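Local coordinates for 3-alpha-hydroxysteroid dehydrogenase (Pseudomonas sp., PDB 2DKN), which catalyses the reversible NAD-dependent oxidation of the 3-alpha-hydroxyl group of steroids to a ketone, as a short-chain dehydrogenase with a Rossmann fold, at residues N86-G89 and V90-L93; T161-A164 and R165-V169. All coordinates share one frame; numbering follows the deposited sequence.

Contact 1 (N86-G89 and V90-L93)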
# COMPACT_ATOMS: atom_id res chain seq x y z
N ASN A 86 15.21 5.22 13.86
CA ASN A 86 14.00 4.85 13.13
C ASN A 86 12.88 5.86 13.25
O ASN A 86 12.04 5.98 12.33
CB ASN A 86 13.47 3.48 13.56
CG ASN A 86 14.40 2.35 13.15
OD1 ASN A 86 15.45 2.58 12.57
ND2 ASN A 86 13.99 1.10 13.44
N TYR A 87 12.81 6.54 14.39
CA TYR A 87 11.81 7.58 14.55
C TYR A 87 12.39 8.98 14.30
O TYR A 87 11.98 9.67 13.36
CB TYR A 87 11.11 7.55 15.92
CG TYR A 87 9.93 8.48 15.93
CD1 TYR A 87 8.67 8.06 15.48
CD2 TYR A 87 10.07 9.80 16.35
CE1 TYR A 87 7.58 8.92 15.46
CE2 TYR A 87 8.99 10.66 16.33
CZ TYR A 87 7.76 10.23 15.89
OH TYR A 87 6.70 11.12 15.88
N PHE A 88 13.34 9.39 15.13
CA PHE A 88 13.82 10.77 15.11
C PHE A 88 14.72 11.09 13.92
O PHE A 88 14.73 12.23 13.44
CB PHE A 88 14.45 11.15 16.46
CG PHE A 88 13.44 11.26 17.56
CD1 PHE A 88 12.64 12.39 17.66
CD2 PHE A 88 13.22 10.19 18.43
CE1 PHE A 88 11.67 12.47 18.64
CE2 PHE A 88 12.26 10.28 19.42
CZ PHE A 88 11.49 11.41 19.53
N GLY A 89 15.46 10.10 13.40
CA GLY A 89 16.19 10.30 12.13
C GLY A 89 15.28 10.56 10.92
O GLY A 89 15.69 11.13 9.90
N VAL A 90 14.05 10.08 11.02
CA VAL A 90 13.03 10.34 10.01
C VAL A 90 12.36 11.69 10.30
O VAL A 90 12.31 12.59 9.44
CB VAL A 90 11.95 9.23 10.00
CG1 VAL A 90 10.79 9.61 9.05
CG2 VAL A 90 12.58 7.87 9.64
N SER A 91 11.85 11.84 11.51
CA SER A 91 11.01 13.02 11.79
C SER A 91 11.81 14.31 11.64
O SER A 91 11.29 15.30 11.13
CB SER A 91 10.35 12.91 13.17
OG SER A 91 11.32 12.91 14.20
N ALA A 92 13.06 14.30 12.08
CA ALA A 92 13.86 15.54 12.02
C ALA A 92 14.19 15.91 10.58
O ALA A 92 14.31 17.09 10.27
CB ALA A 92 15.13 15.43 12.86
N LEU A 93 14.34 14.91 9.72
CA LEU A 93 14.60 15.19 8.31
C LEU A 93 13.34 15.70 7.62
O LEU A 93 13.41 16.63 6.83
CB LEU A 93 15.18 13.98 7.59
CG LEU A 93 16.72 14.06 7.62
CD1 LEU A 93 17.26 14.07 9.04
CD2 LEU A 93 17.30 12.96 6.84

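Contact 2 (T161-A164 and R165-V169)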
# COMPACT_ATOMS: atom_id res chain seq x y z
N THR A 161 4.94 5.55 11.45
CA THR A 161 3.80 5.38 10.53
C THR A 161 2.62 6.26 10.93
O THR A 161 2.03 6.96 10.09
CB THR A 161 3.42 3.87 10.38
OG1 THR A 161 4.58 3.14 9.95
CG2 THR A 161 2.32 3.66 9.33
N CYS A 162 2.31 6.27 12.23
CA CYS A 162 1.30 7.17 12.81
C CYS A 162 1.61 8.64 12.57
O CYS A 162 0.71 9.44 12.31
CB CYS A 162 1.19 6.96 14.33
SG CYS A 162 0.23 5.48 14.77
N LEU A 163 2.88 8.98 12.70
CA LEU A 163 3.36 10.34 12.46
C LEU A 163 2.99 10.82 11.06
O LEU A 163 2.42 11.91 10.89
CB LEU A 163 4.89 10.41 12.70
CG LEU A 163 5.54 11.76 12.34
CD1 LEU A 163 5.01 12.83 13.27
CD2 LEU A 163 7.08 11.69 12.36
N ALA A 164 3.28 9.99 10.05
CA ALA A 164 2.95 10.32 8.66
C ALA A 164 1.45 10.60 8.51
O ALA A 164 1.04 11.58 7.88
CB ALA A 164 3.38 9.19 7.73
N ARG A 165 0.64 9.75 9.11
CA ARG A 165 -0.81 9.87 9.00
C ARG A 165 -1.35 11.05 9.81
O ARG A 165 -2.25 11.76 9.37
CB ARG A 165 -1.46 8.57 9.41
CG ARG A 165 -1.21 7.46 8.37
CD ARG A 165 -1.60 6.09 8.91
NE ARG A 165 -3.05 5.88 8.97
CZ ARG A 165 -3.83 5.69 7.90
NH1 ARG A 165 -3.32 5.76 6.67
NH2 ARG A 165 -5.14 5.50 8.05
N ARG A 166 -0.77 11.26 11.00
CA ARG A 166 -1.23 12.34 11.87
C ARG A 166 -1.03 13.70 11.22
O ARG A 166 -1.86 14.62 11.39
CB ARG A 166 -0.53 12.30 13.22
CG ARG A 166 -1.12 13.27 14.23
CD ARG A 166 -0.20 13.39 15.45
NE ARG A 166 1.02 14.11 15.12
CZ ARG A 166 2.09 14.16 15.93
NH1 ARG A 166 2.08 13.50 17.09
NH2 ARG A 166 3.16 14.84 15.57
N ASN A 167 0.06 13.84 10.48
CA ASN A 167 0.47 15.14 9.89
C ASN A 167 -0.02 15.33 8.44
O ASN A 167 0.48 16.18 7.70
CB ASN A 167 1.99 15.26 9.94
CG ASN A 167 2.54 15.43 11.38
OD1 ASN A 167 3.77 15.42 11.57
ND2 ASN A 167 1.66 15.59 12.38
N VAL A 168 -1.00 14.52 8.04
CA VAL A 168 -1.52 14.50 6.68
C VAL A 168 -1.98 15.88 6.20
O VAL A 168 -1.73 16.29 5.07
CB VAL A 168 -2.67 13.42 6.57
CG1 VAL A 168 -3.91 13.85 7.32
CG2 VAL A 168 -3.02 13.14 5.09
N VAL A 169 -2.64 16.62 7.07
CA VAL A 169 -3.14 17.95 6.68
C VAL A 169 -2.01 18.97 6.54
O VAL A 169 -1.98 19.72 5.59
CB VAL A 169 -4.21 18.44 7.68
CG1 VAL A 169 -4.57 19.90 7.41
CG2 VAL A 169 -5.43 17.56 7.56

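Contact 1 (N86-G89 and V90-L93)
Tyr87 and Ser91 meet one turn apart on helix 79-102, and their backbones carry the main bond. Ser91 N gives Tyr87 O a hydrogen bond of 2.9 Å, nearly straight at 165° and in the carbonyl plane. Ala92 N bonds Phe88 O at 3.0 Å, with the donor tilted 31° from the Phe88 carbonyl plane. Val90 N reaches Tyr87 O only weakly, at 3.2 Å. Val90 N makes no bond to Asn86 O, four residues back, and the helix is kinked here, next to a wider pi-type turn at 86-88.

The side chains also pack closely on the backbone. Val90 CG2 sits 3.3 Å from Asn86 O, and Leu93 CD1 lies 3.4 Å from Gly89 O. Ser91 OG is placed between its own backbone N and carbonyl carbon (chi1 64°), which turns it back to 3.4 Å from Phe88 CA. From there it also touches both aromatic rings, 3.7 Å from Phe88 CD1 and 3.9 Å from Tyr87 CE2. Within 86-89, Tyr87 CD2 stands over the centre of the Phe88 ring.

Asn86 turns its amide out of this contact. OD1 accepts a bond from Val72 N, and ND2 makes a weak one to Ser156 OG. This side chain lies close to the bound NADH. The helix connects strands 65-68 and 108-112 in a beta-alpha-beta unit of the Rossmann fold.

Contact 2 (T161-A164 and R165-V169)
The C-terminal end of helix 149-166, part of the Rossmann fold, runs into a break at Asn167 before helix 168-173 begins. Asn167 is the first residue to leave helical backbone angles, and it also occupies the N-cap position of the next helix.

Three backbone bonds carry the last turn. Arg165 N bonds Thr161 O at 3.3 Å, and Arg166 N bonds Cys162 O at 2.7 Å, nearly along the C=O axis. Asn167 N bonds Leu163 O at 3.1 Å, with an N-H...O angle of 147°. Across the break, Val168 N makes a weak bond to Arg165 O.

The side chains of Arg165 and Arg166 part company. Arg165 packs its CG 3.7 Å from Thr161 O, then carries its guanidinium to the second subunit. There NH2 forms a salt bridge with Asp247 of the second subunit, and NE bonds Ala252 O of that subunit. Arg166 swings the other way. With CG anti to the backbone N (chi1 -171°) and a bend at chi3, its guanidinium comes beside Leu163, while NH1 bonds Leu132 O.

Leu163 passes at a slant to both Arg166 and Asn167. Asn167 CB lies 3.5 Å from Leu163 O. A glycine here would lack the side chain packed against Leu163, which would probably leave a gap there and let the chain turn more freely at the break. On the Arg166 side, NH2 of Arg166 sits 3.6 Å from Leu163 CD1.

Along the chain, contact 1 comes first, on helix 79-102 between strands 65-68 and 108-112. Contact 2 follows at the end of helix 149-166, ahead of strand 177-183. Each is a local contact within one continuous stretch, so neither closes a long loop. They lie in series and neither nest nor cross. Their centres are about 13 Å apart, yet the two helices touch. Leu163 CD1 packs 3.6 Å from Tyr87 OH, and Leu163 CD2 packs 3.6 Å from Ser91 CB. Val90 also meets Val160 of helix 149-166. Contact 1 is largely buried within its own chain, whereas contact 2 reaches the second subunit, which contact 1 does not touch.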